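PDB 6FN6: fatty acid synthase 1, isoform A, which probably synthesises long-chain saturated fatty acids from acetyl-CoA and malonyl-CoA with NADPH, and is represented here by its dehydratase-enoylreductase-ketoreductase region. Local coordinates for residues 307-312 and 363-368; 381-384 and 390-393; 311-316 and 376-381; 337-342 and 347-352; 393-398 and 402-407. One frame throughout, in Å; residues are numbered along the deposited sequence.

Interaction 1 of 5, residues 307-312 and 363-368; sequences VELANG and KDVLKE
Val365 faces Leu309 and Asn311 with its two methyl branches divided between them. The apolar part of the contact is a single pair of methyl groups: CG2 of Val365 lies 4.2 Å from CD2 of Leu309, and the two side chains cross at about a right angle. A mixed contact lies beside it, where ND2 of Asn311 approaches CG1 of Val365 at 3.2 Å. With chi1 of Val365 at 65°, CG1 sits between the backbone N and the carbonyl carbon while CG2 lies anti to that N, which splits the branches between the two partners. The setting is the end of strand 303-309 and the loop after strand 359-362, in a sheet whose order fits the methyltransferase-like fold embedded, without known catalytic function, in animal fatty acid synthases. Polar bonds run beside the contact rather than through it. OD1 of Asn311 accepts a hydrogen bond from Ser342 N, just past the neighbouring strand 334-341, and Val365 O accepts one from Asn393 ND2 of helix 389-395. Within 363-368, Asp364 N donates to OE2 of Glu368 at 3.2 Å, meeting the anti lone pair in a bond bent to 138°, which ties the start of 363-368 to its end.

Interaction 2 of 5, residues 381-384 and 390-393; sequences DVLS and TLEN
The strand-to-helix connection of an alpha/beta fold is illustrated by the loop that leaves strand 374-380, whose Val382 and Leu383 pack against Thr390 and Leu391 in the first turn of helix 389-395. The backbones come close, with the CA atoms of Val382 and Leu391 6.2 Å apart, and every side chain that touches is buried. Val382 leads with one branch. Its CG1 stands anti to the backbone N (chi1 177°), and from there the methyl reaches the helix backbone itself, 4.0 Å from Leu391 CA. The same methyl is 4.1 Å from Leu391 CB, and it also meets CG2 of Thr390 at 4.1 Å. One methyl of the loop therefore touches two successive helical residues, Leu391 at the base of its side chain and Thr390 at its methyl. Leu383 behaves differently: its CB points away from the helix, yet CD2 still comes to 4.1 Å from CD2 of Leu391, methyl against methyl, with the two leucines set at a slant to each other. All of these contacts are van der Waals in kind, and the polar anchoring of the loop is supplied from elsewhere, since Glu408 receives a hydrogen bond from Leu383 N through OE2 and pairs with Ser384 OG through OE1. Around the contact, Val382 and Leu391 also rest on Leu406 and Leu404 of strand 402-409, while Leu383 packs into helix 410-423 at Tyr413, Leu420 and Leu421, so the loop lies among helix 389-395, helix 410-423 and strand 402-409.

Interaction 3 of 5, residues 311-316 and 376-381; sequences NGRNPD and FVFGID
Arg313 meets Ile380 and Phe378 with the far end of a long side chain. From CB, which points toward strand 374-380, the chain runs through CG and CD before turning at chi3 (61°), a bend that brings the guanidinium against the Ile380 methyl. NE is the first atom to make contact, 3.7 Å from Ile380 CD1. CZ follows at 3.7 Å from the same methyl, with CG1 of Ile380 behind it at 4.2 Å. NH2 comes nearest, 3.6 Å from CD1, so CD1 lies over one face of the guanidinium, offset toward its rim. The strand order is consistent with a methyltransferase-like fold: 311-316 is the loop after strand 303-309, probably corresponding to the loop that in active relatives binds the cofactor, and 376-381 belongs to the adjacent parallel strand. NH2 also approaches the edge of the Phe378 ring, near its plane, 4.1 Å from CE2. Guanidinium and ring planes are inclined by 58°, so the two flat groups do not stack. The charge is met by Glu308, whose OE2 forms a salt bridge with NH2 and also accepts a hydrogen bond from Val319 N. With an alanine here, Glu308 would probably be left without its charged mate, and Ile380 CD1 without the flat surface it covers. Helix 279-296 adds to the packing, Leu287 touching Phe378 and Arg283 touching Ile380.

Interaction 4 of 5, residues 337-342 and 347-352; sequences VAVVTS and ETITAA
Two torsions of Ile349 carry its methyls to Thr341 and Val339. With chi1 at -71°, CG1 lies anti to the carbonyl carbon and CG2 anti to the backbone N; chi2 at 171° then extends the chain so that CD1 lies against Thr341. CD1 is 3.4 Å from Thr341 CB and 3.5 Å from its OG1, and the two side chains slide past each other in opposite directions. The other branch, CG2, touches Val339 CG1 at 4.1 Å, where the chains slant across one another. One branched residue of the helix thus spans two strand positions that face the same side, Val339 and Thr341, with Val340 between them turned away. The contact belongs to the beta-alpha-beta unit of strand 334-341, helix 346-353 and strand 359-362, and Ile349 also touches Val360 on the third element. Thr341 combines both characters: besides meeting the isoleucine methyl, OG1, anti to its backbone N, also makes a hydrogen bond with Asn345 OD1 in the turn that leads into the helix. Val339 also touches Ala320 of helix 320-329.

Interaction 5 of 5, residues 393-398 and 402-407; sequences NSIASI and GFLILE
Leu404 and Ile398 face each other across the turn between helix 389-395 and strand 402-409, and their branches settle how the two elements meet. Leu404 points toward the helix and divides its methyls: CD1 lies 4.2 Å from CG1 of Ile395, while CD2 turns to Ser394, 4.1 Å from its carbonyl O and somewhat farther from its CB. The same CD2 meets CG2 of Ile398 at 4.3 Å, so Leu404 touches three residues of 393-398. Ile398 in turn points toward the strand and divides its branches. Its chi1 of 56° sets CG1 between the backbone N and the carbonyl carbon, and CD1 is thereby carried onto Gly402, 3.7 Å from its O. CG2, the other branch, rests 3.6 Å from Phe403 O. Gly402 allows the backbones to close up here, with CA of Ile398 and CA of Gly402 5.2 Å apart, since a CB at this position would run into Ile398 CB. The CB of Phe403 points away from 393-398, and its side chain packs on Leu442 and Arg444 of strand 438-445. Ser394 keeps its hydroxyl for its own helix, OG bonding to Thr390 O, and Phe426 of strand 426-433 touches Ile395, Ile398 and Leu404 together. The chemistry is methyl against methyl and methyl against carbonyl, which implies that shape and burial, more than directed bonds, hold helix and strand together at this point.

Overall arrangement
The five contacts gather in one domain, whose mixed sheet includes neighbouring strands in the order 359-362, 334-341, 303-309, 374-380, 402-409, consistent with the pseudo-methyltransferase domain of animal fatty acid synthases. Interaction 4 is nested inside the loops closed by interactions 1 and 3, which share Asn311 and Gly312; interactions 2 and 5 follow along the chain and share helix 389-395. Centres lie between about 9 Å (1 and 3, 2 and 5) and about 19 Å (2 and 4) apart. Interactions 4 and 5 do not touch, yet both reach the sheet, and interaction 1 contacts each of the others. All lie away from the predicted dehydratase active site, so together they describe how this domain is built.

Interaction 1 of 5, residues 307-312 and 363-368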
# COMPACT_ATOMS: atom_id res chain seq x y z
N VAL A 307 -31.33 30.78 -59.33
CA VAL A 307 -31.26 29.52 -60.05
C VAL A 307 -29.95 29.43 -60.84
O VAL A 307 -29.31 30.45 -61.11
CB VAL A 307 -32.46 29.33 -60.99
CG1 VAL A 307 -33.76 29.34 -60.20
CG2 VAL A 307 -32.49 30.42 -62.06
N GLU A 308 -29.56 28.21 -61.20
CA GLU A 308 -28.38 28.00 -62.03
C GLU A 308 -28.72 27.13 -63.24
O GLU A 308 -29.13 25.98 -63.10
CB GLU A 308 -27.25 27.35 -61.23
CG GLU A 308 -26.17 26.71 -62.09
CD GLU A 308 -24.95 26.28 -61.30
OE1 GLU A 308 -25.09 25.99 -60.09
OE2 GLU A 308 -23.84 26.24 -61.88
N LEU A 309 -28.54 27.69 -64.43
CA LEU A 309 -28.76 26.97 -65.67
C LEU A 309 -27.59 26.01 -65.92
O LEU A 309 -26.43 26.42 -65.94
CB LEU A 309 -28.91 27.95 -66.83
CG LEU A 309 -30.02 28.99 -66.63
CD1 LEU A 309 -30.00 30.02 -67.75
CD2 LEU A 309 -31.39 28.33 -66.53
N ALA A 310 -27.91 24.73 -66.09
CA ALA A 310 -26.89 23.68 -66.18
C ALA A 310 -27.05 22.80 -67.42
O ALA A 310 -26.95 21.58 -67.33
CB ALA A 310 -26.94 22.82 -64.92
N ASN A 311 -27.28 23.42 -68.58
CA ASN A 311 -27.42 22.66 -69.82
C ASN A 311 -26.07 22.41 -70.48
O ASN A 311 -25.36 23.35 -70.83
CB ASN A 311 -28.34 23.40 -70.79
CG ASN A 311 -29.79 23.36 -70.38
OD1 ASN A 311 -30.20 22.50 -69.60
ND2 ASN A 311 -30.58 24.30 -70.90
N GLY A 312 -25.72 21.13 -70.65
CA GLY A 312 -24.47 20.77 -71.28
C GLY A 312 -23.27 20.93 -70.37
O GLY A 312 -22.18 21.29 -70.82
N LYS A 363 -37.13 21.96 -66.33
CA LYS A 363 -37.73 22.77 -67.38
C LYS A 363 -36.73 23.07 -68.49
O LYS A 363 -35.54 23.25 -68.23
CB LYS A 363 -38.29 24.07 -66.81
CG LYS A 363 -39.61 23.91 -66.07
CD LYS A 363 -40.21 25.25 -65.69
CE LYS A 363 -41.53 25.07 -64.95
NZ LYS A 363 -42.58 24.44 -65.79
N ASP A 364 -37.22 23.13 -69.72
CA ASP A 364 -36.39 23.40 -70.88
C ASP A 364 -36.30 24.91 -71.07
O ASP A 364 -37.28 25.57 -71.40
CB ASP A 364 -36.97 22.74 -72.13
CG ASP A 364 -36.03 22.81 -73.32
OD1 ASP A 364 -34.88 23.25 -73.15
OD2 ASP A 364 -36.46 22.43 -74.44
N VAL A 365 -35.10 25.46 -70.85
CA VAL A 365 -34.91 26.91 -70.82
C VAL A 365 -35.32 27.56 -72.14
O VAL A 365 -35.58 28.76 -72.19
CB VAL A 365 -33.44 27.25 -70.48
CG1 VAL A 365 -32.50 26.75 -71.57
CG2 VAL A 365 -33.27 28.75 -70.26
N LEU A 366 -35.39 26.77 -73.21
CA LEU A 366 -35.82 27.29 -74.50
C LEU A 366 -37.35 27.36 -74.55
O LEU A 366 -38.03 26.40 -74.18
CB LEU A 366 -35.28 26.45 -75.66
CG LEU A 366 -33.76 26.50 -75.89
CD1 LEU A 366 -33.01 25.58 -74.94
CD2 LEU A 366 -33.42 26.17 -77.34
N LYS A 367 -37.88 28.50 -75.00
CA LYS A 367 -39.32 28.73 -75.13
C LYS A 367 -40.13 28.94 -73.84
O LYS A 367 -41.29 29.33 -73.92
CB LYS A 367 -39.99 27.62 -75.94
CG LYS A 367 -40.27 28.02 -77.39
CD LYS A 367 -41.75 27.82 -77.73
CE LYS A 367 -42.15 28.58 -78.99
NZ LYS A 367 -43.59 28.42 -79.29
N GLU A 368 -39.56 28.70 -72.66
CA GLU A 368 -40.34 28.90 -71.44
C GLU A 368 -39.48 29.37 -70.27
O GLU A 368 -38.27 29.11 -70.24
CB GLU A 368 -41.07 27.60 -71.05
CG GLU A 368 -40.17 26.52 -70.46
CD GLU A 368 -40.90 25.22 -70.18
OE1 GLU A 368 -42.14 25.20 -70.35
OE2 GLU A 368 -40.25 24.23 -69.80

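Interaction 2 of 5, residues 381-384 and 390-393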
# COMPACT_ATOMS: atom_id res chain seq x y z
N ASP A 381 -22.06 31.14 -70.87
CA ASP A 381 -22.15 31.20 -72.32
C ASP A 381 -23.58 31.41 -72.79
O ASP A 381 -24.02 30.81 -73.77
CB ASP A 381 -21.57 29.92 -72.93
CG ASP A 381 -20.12 29.69 -72.54
OD1 ASP A 381 -19.42 30.68 -72.25
OD2 ASP A 381 -19.69 28.52 -72.51
N VAL A 382 -24.30 32.29 -72.10
CA VAL A 382 -25.69 32.59 -72.45
C VAL A 382 -25.71 33.54 -73.64
O VAL A 382 -26.58 33.43 -74.51
CB VAL A 382 -26.44 33.18 -71.24
CG1 VAL A 382 -27.87 33.56 -71.63
CG2 VAL A 382 -26.45 32.19 -70.09
N LEU A 383 -24.77 34.47 -73.67
CA LEU A 383 -24.67 35.43 -74.77
C LEU A 383 -23.92 34.82 -75.95
O LEU A 383 -23.90 35.39 -77.04
CB LEU A 383 -23.98 36.71 -74.30
CG LEU A 383 -24.58 37.37 -73.05
CD1 LEU A 383 -23.75 38.57 -72.64
CD2 LEU A 383 -26.03 37.77 -73.29
N SER A 384 -23.30 33.67 -75.72
CA SER A 384 -22.57 32.95 -76.77
C SER A 384 -23.52 32.16 -77.66
O SER A 384 -23.29 32.02 -78.86
CB SER A 384 -21.54 32.02 -76.14
OG SER A 384 -20.62 32.74 -75.34
N THR A 390 -32.63 31.46 -74.82
CA THR A 390 -32.09 31.16 -73.50
C THR A 390 -32.07 32.43 -72.65
O THR A 390 -32.51 32.43 -71.50
CB THR A 390 -30.67 30.56 -73.58
OG1 THR A 390 -30.68 29.40 -74.41
CG2 THR A 390 -30.17 30.17 -72.20
N LEU A 391 -31.55 33.50 -73.23
CA LEU A 391 -31.51 34.80 -72.56
C LEU A 391 -32.91 35.32 -72.25
O LEU A 391 -33.17 35.76 -71.13
CB LEU A 391 -30.76 35.81 -73.42
CG LEU A 391 -30.73 37.26 -72.92
CD1 LEU A 391 -30.04 37.35 -71.57
CD2 LEU A 391 -30.05 38.16 -73.94
N GLU A 392 -33.79 35.27 -73.24
CA GLU A 392 -35.14 35.80 -73.11
C GLU A 392 -35.86 35.24 -71.89
O GLU A 392 -36.41 35.99 -71.08
CB GLU A 392 -35.95 35.50 -74.37
CG GLU A 392 -35.93 36.63 -75.39
CD GLU A 392 -36.63 36.25 -76.68
OE1 GLU A 392 -37.43 35.30 -76.67
OE2 GLU A 392 -36.38 36.92 -77.71
N ASN A 393 -35.85 33.92 -71.75
CA ASN A 393 -36.58 33.26 -70.67
C ASN A 393 -35.88 33.45 -69.34
O ASN A 393 -36.50 33.32 -68.28
CB ASN A 393 -36.76 31.77 -70.98
CG ASN A 393 -37.69 31.53 -72.15
OD1 ASN A 393 -38.77 32.12 -72.23
ND2 ASN A 393 -37.28 30.67 -73.07

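Interaction 3 of 5, residues 311-316 and 376-381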
# COMPACT_ATOMS: atom_id res chain seq x y z
N ASN A 311 -27.28 23.42 -68.58
CA ASN A 311 -27.42 22.66 -69.82
C ASN A 311 -26.07 22.41 -70.48
O ASN A 311 -25.36 23.35 -70.83
CB ASN A 311 -28.34 23.40 -70.79
CG ASN A 311 -29.79 23.36 -70.38
OD1 ASN A 311 -30.20 22.50 -69.60
ND2 ASN A 311 -30.58 24.30 -70.90
N GLY A 312 -25.72 21.13 -70.65
CA GLY A 312 -24.47 20.77 -71.28
C GLY A 312 -23.27 20.93 -70.37
O GLY A 312 -22.18 21.29 -70.82
N ARG A 313 -23.48 20.67 -69.08
CA ARG A 313 -22.42 20.83 -68.09
C ARG A 313 -22.33 19.63 -67.14
O ARG A 313 -23.31 18.93 -66.90
CB ARG A 313 -22.64 22.12 -67.30
CG ARG A 313 -22.50 23.38 -68.14
CD ARG A 313 -23.06 24.59 -67.42
NE ARG A 313 -22.36 24.86 -66.16
CZ ARG A 313 -22.89 25.53 -65.15
NH1 ARG A 313 -24.12 26.01 -65.23
NH2 ARG A 313 -22.18 25.72 -64.04
N ASN A 314 -21.13 19.44 -66.59
CA ASN A 314 -20.85 18.38 -65.62
C ASN A 314 -21.55 18.69 -64.30
O ASN A 314 -21.44 19.80 -63.79
CB ASN A 314 -19.34 18.27 -65.43
CG ASN A 314 -18.94 17.11 -64.54
OD1 ASN A 314 -19.54 16.03 -64.57
ND2 ASN A 314 -17.93 17.34 -63.71
N PRO A 315 -22.28 17.71 -63.74
CA PRO A 315 -22.99 17.96 -62.48
C PRO A 315 -22.08 18.45 -61.36
O PRO A 315 -22.56 19.08 -60.42
CB PRO A 315 -23.57 16.57 -62.14
CG PRO A 315 -23.76 15.91 -63.47
CD PRO A 315 -22.62 16.39 -64.31
N ASP A 316 -20.80 18.13 -61.44
CA ASP A 316 -19.85 18.46 -60.38
C ASP A 316 -19.44 19.94 -60.40
O ASP A 316 -19.26 20.55 -59.35
CB ASP A 316 -18.59 17.60 -60.50
CG ASP A 316 -17.69 17.70 -59.28
OD1 ASP A 316 -18.13 18.27 -58.26
OD2 ASP A 316 -16.54 17.20 -59.34
N PHE A 376 -31.81 36.48 -58.94
CA PHE A 376 -30.76 36.35 -59.94
C PHE A 376 -30.85 35.04 -60.70
O PHE A 376 -31.51 34.09 -60.27
CB PHE A 376 -29.38 36.48 -59.28
CG PHE A 376 -29.03 35.33 -58.37
CD1 PHE A 376 -28.49 34.16 -58.88
CD2 PHE A 376 -29.21 35.44 -57.00
CE1 PHE A 376 -28.16 33.11 -58.04
CE2 PHE A 376 -28.88 34.39 -56.16
CZ PHE A 376 -28.35 33.22 -56.68
N VAL A 377 -30.18 35.01 -61.85
CA VAL A 377 -30.06 33.80 -62.65
C VAL A 377 -28.60 33.68 -63.07
O VAL A 377 -28.03 34.61 -63.65
CB VAL A 377 -30.99 33.83 -63.88
CG1 VAL A 377 -30.76 32.60 -64.76
CG2 VAL A 377 -32.44 33.90 -63.45
N PHE A 378 -27.99 32.54 -62.76
CA PHE A 378 -26.62 32.28 -63.17
C PHE A 378 -26.59 31.42 -64.43
O PHE A 378 -27.38 30.49 -64.57
CB PHE A 378 -25.82 31.62 -62.05
CG PHE A 378 -24.41 31.29 -62.44
CD1 PHE A 378 -23.42 32.26 -62.36
CD2 PHE A 378 -24.07 30.03 -62.88
CE1 PHE A 378 -22.11 31.96 -62.71
CE2 PHE A 378 -22.76 29.73 -63.24
CZ PHE A 378 -21.79 30.70 -63.15
N GLY A 379 -25.68 31.74 -65.34
CA GLY A 379 -25.53 30.98 -66.57
C GLY A 379 -24.16 31.15 -67.19
O GLY A 379 -23.48 32.15 -66.94
N ILE A 380 -23.74 30.17 -67.98
CA ILE A 380 -22.46 30.23 -68.66
C ILE A 380 -22.69 30.20 -70.16
O ILE A 380 -23.42 29.35 -70.67
CB ILE A 380 -21.53 29.08 -68.22
CG1 ILE A 380 -21.37 29.08 -66.69
CG2 ILE A 380 -20.17 29.19 -68.92
CD1 ILE A 380 -20.42 28.03 -66.15
N ASP A 381 -22.06 31.14 -70.87
CA ASP A 381 -22.15 31.20 -72.32
C ASP A 381 -23.58 31.41 -72.79
O ASP A 381 -24.02 30.81 -73.77
CB ASP A 381 -21.57 29.92 -72.93
CG ASP A 381 -20.12 29.69 -72.54
OD1 ASP A 381 -19.42 30.68 -72.25
OD2 ASP A 381 -19.69 28.52 -72.51

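Interaction 4 of 5, residues 337-342 and 347-352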
# COMPACT_ATOMS: atom_id res chain seq x y z
N VAL A 337 -32.14 28.42 -53.71
CA VAL A 337 -31.34 28.18 -54.90
C VAL A 337 -31.74 26.85 -55.52
O VAL A 337 -31.95 25.86 -54.82
CB VAL A 337 -29.83 28.20 -54.57
CG1 VAL A 337 -29.00 27.96 -55.83
CG2 VAL A 337 -29.45 29.52 -53.93
N ALA A 338 -31.87 26.84 -56.84
CA ALA A 338 -32.24 25.64 -57.57
C ALA A 338 -31.34 25.45 -58.78
O ALA A 338 -30.74 26.41 -59.27
CB ALA A 338 -33.70 25.70 -58.00
N VAL A 339 -31.23 24.21 -59.25
CA VAL A 339 -30.49 23.93 -60.47
C VAL A 339 -31.49 23.52 -61.55
O VAL A 339 -32.22 22.54 -61.39
CB VAL A 339 -29.43 22.84 -60.25
CG1 VAL A 339 -28.64 22.59 -61.53
CG2 VAL A 339 -28.50 23.23 -59.11
N VAL A 340 -31.50 24.27 -62.64
CA VAL A 340 -32.43 24.03 -63.73
C VAL A 340 -31.73 23.19 -64.80
O VAL A 340 -30.60 23.48 -65.19
CB VAL A 340 -32.96 25.34 -64.33
CG1 VAL A 340 -34.09 25.06 -65.30
CG2 VAL A 340 -33.42 26.28 -63.22
N THR A 341 -32.42 22.15 -65.26
CA THR A 341 -31.85 21.25 -66.26
C THR A 341 -32.85 21.03 -67.39
O THR A 341 -34.03 20.77 -67.16
CB THR A 341 -31.46 19.89 -65.65
OG1 THR A 341 -30.90 19.05 -66.67
CG2 THR A 341 -32.67 19.20 -65.02
N SER A 342 -32.35 21.13 -68.62
CA SER A 342 -33.18 20.91 -69.80
C SER A 342 -32.95 19.51 -70.36
O SER A 342 -33.70 19.06 -71.23
CB SER A 342 -32.87 21.96 -70.87
OG SER A 342 -33.71 21.81 -72.00
N GLU A 347 -32.09 12.86 -61.74
CA GLU A 347 -31.51 11.92 -60.78
C GLU A 347 -30.00 12.09 -60.67
O GLU A 347 -29.43 12.03 -59.58
CB GLU A 347 -31.84 10.47 -61.16
CG GLU A 347 -33.18 9.98 -60.62
CD GLU A 347 -34.36 10.44 -61.46
OE1 GLU A 347 -34.17 10.77 -62.65
OE2 GLU A 347 -35.49 10.47 -60.92
N THR A 348 -29.34 12.29 -61.81
CA THR A 348 -27.89 12.48 -61.83
C THR A 348 -27.48 13.75 -61.11
O THR A 348 -26.56 13.74 -60.28
CB THR A 348 -27.36 12.52 -63.28
OG1 THR A 348 -27.75 11.33 -63.98
CG2 THR A 348 -25.84 12.64 -63.30
N ILE A 349 -28.16 14.85 -61.42
CA ILE A 349 -27.84 16.16 -60.84
C ILE A 349 -28.10 16.18 -59.34
O ILE A 349 -27.28 16.70 -58.57
CB ILE A 349 -28.63 17.27 -61.55
CG1 ILE A 349 -28.10 17.48 -62.97
CG2 ILE A 349 -28.57 18.58 -60.76
CD1 ILE A 349 -28.94 18.40 -63.83
N THR A 350 -29.23 15.63 -58.92
CA THR A 350 -29.63 15.66 -57.52
C THR A 350 -28.56 15.06 -56.62
O THR A 350 -28.33 15.54 -55.51
CB THR A 350 -30.96 14.91 -57.30
OG1 THR A 350 -31.94 15.36 -58.25
CG2 THR A 350 -31.49 15.15 -55.89
N ALA A 351 -27.92 14.00 -57.10
CA ALA A 351 -26.89 13.31 -56.33
C ALA A 351 -25.65 14.19 -56.16
O ALA A 351 -25.03 14.21 -55.09
CB ALA A 351 -26.52 12.00 -57.00
N ALA A 352 -25.28 14.90 -57.22
CA ALA A 352 -24.09 15.74 -57.21
C ALA A 352 -24.15 16.84 -56.15
O ALA A 352 -23.17 17.09 -55.44
CB ALA A 352 -23.87 16.35 -58.58

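Interaction 5 of 5, residues 393-398 and 402-407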
# COMPACT_ATOMS: atom_id res chain seq x y z
N ASN A 393 -35.85 33.92 -71.75
CA ASN A 393 -36.58 33.26 -70.67
C ASN A 393 -35.88 33.45 -69.34
O ASN A 393 -36.50 33.32 -68.28
CB ASN A 393 -36.76 31.77 -70.98
CG ASN A 393 -37.69 31.53 -72.15
OD1 ASN A 393 -38.77 32.12 -72.23
ND2 ASN A 393 -37.28 30.67 -73.07
N SER A 394 -34.59 33.77 -69.38
CA SER A 394 -33.86 34.10 -68.17
C SER A 394 -34.32 35.46 -67.67
O SER A 394 -34.42 35.69 -66.46
CB SER A 394 -32.35 34.10 -68.44
OG SER A 394 -31.90 32.85 -68.91
N ILE A 395 -34.60 36.36 -68.60
CA ILE A 395 -35.05 37.71 -68.27
C ILE A 395 -36.47 37.65 -67.70
O ILE A 395 -36.82 38.40 -66.79
CB ILE A 395 -34.98 38.63 -69.50
CG1 ILE A 395 -33.53 38.81 -69.94
CG2 ILE A 395 -35.62 39.99 -69.20
CD1 ILE A 395 -33.38 39.40 -71.33
N ALA A 396 -37.29 36.77 -68.26
CA ALA A 396 -38.66 36.60 -67.81
C ALA A 396 -38.72 35.92 -66.44
O ALA A 396 -39.76 35.93 -65.79
CB ALA A 396 -39.45 35.79 -68.83
N SER A 397 -37.61 35.34 -66.01
CA SER A 397 -37.59 34.56 -64.78
C SER A 397 -37.25 35.41 -63.55
O SER A 397 -37.57 35.02 -62.43
CB SER A 397 -36.58 33.41 -64.90
OG SER A 397 -36.87 32.60 -66.02
N ILE A 398 -36.60 36.55 -63.76
CA ILE A 398 -36.22 37.41 -62.65
C ILE A 398 -37.29 38.46 -62.40
O ILE A 398 -38.06 38.81 -63.30
CB ILE A 398 -34.86 38.10 -62.91
CG1 ILE A 398 -34.90 38.87 -64.24
CG2 ILE A 398 -33.74 37.07 -62.92
CD1 ILE A 398 -33.78 39.88 -64.39
N GLY A 402 -34.28 42.38 -60.78
CA GLY A 402 -33.40 41.24 -60.60
C GLY A 402 -32.11 41.36 -61.39
O GLY A 402 -31.96 42.26 -62.22
N PHE A 403 -31.18 40.44 -61.14
CA PHE A 403 -29.87 40.49 -61.80
C PHE A 403 -29.64 39.27 -62.69
O PHE A 403 -30.36 38.28 -62.61
CB PHE A 403 -28.76 40.58 -60.76
CG PHE A 403 -28.72 41.90 -60.03
CD1 PHE A 403 -29.51 42.10 -58.91
CD2 PHE A 403 -27.90 42.92 -60.47
CE1 PHE A 403 -29.48 43.31 -58.24
CE2 PHE A 403 -27.87 44.13 -59.80
CZ PHE A 403 -28.66 44.32 -58.68
N LEU A 404 -28.63 39.36 -63.55
CA LEU A 404 -28.15 38.22 -64.31
C LEU A 404 -26.66 38.04 -64.08
O LEU A 404 -25.87 38.94 -64.35
CB LEU A 404 -28.42 38.40 -65.81
CG LEU A 404 -29.87 38.50 -66.29
CD1 LEU A 404 -29.89 38.74 -67.79
CD2 LEU A 404 -30.66 37.25 -65.93
N ILE A 405 -26.27 36.87 -63.57
CA ILE A 405 -24.87 36.55 -63.40
C ILE A 405 -24.46 35.68 -64.58
O ILE A 405 -24.80 34.50 -64.64
CB ILE A 405 -24.59 35.84 -62.06
CG1 ILE A 405 -25.24 36.60 -60.90
CG2 ILE A 405 -23.09 35.72 -61.84
CD1 ILE A 405 -25.14 35.90 -59.57
N LEU A 406 -23.73 36.27 -65.53
CA LEU A 406 -23.38 35.57 -66.75
C LEU A 406 -21.86 35.43 -66.90
O LEU A 406 -21.15 36.43 -67.02
CB LEU A 406 -23.95 36.31 -67.97
CG LEU A 406 -25.45 36.61 -67.91
CD1 LEU A 406 -25.87 37.47 -69.09
CD2 LEU A 406 -26.27 35.33 -67.87
N GLU A 407 -21.38 34.19 -66.87
CA GLU A 407 -19.98 33.92 -67.16
C GLU A 407 -19.85 33.73 -68.66
O GLU A 407 -20.51 32.88 -69.25
CB GLU A 407 -19.49 32.69 -66.40
CG GLU A 407 -18.11 32.19 -66.83
CD GLU A 407 -17.55 31.10 -65.92
OE1 GLU A 407 -18.00 31.00 -64.76
OE2 GLU A 407 -16.66 30.35 -66.37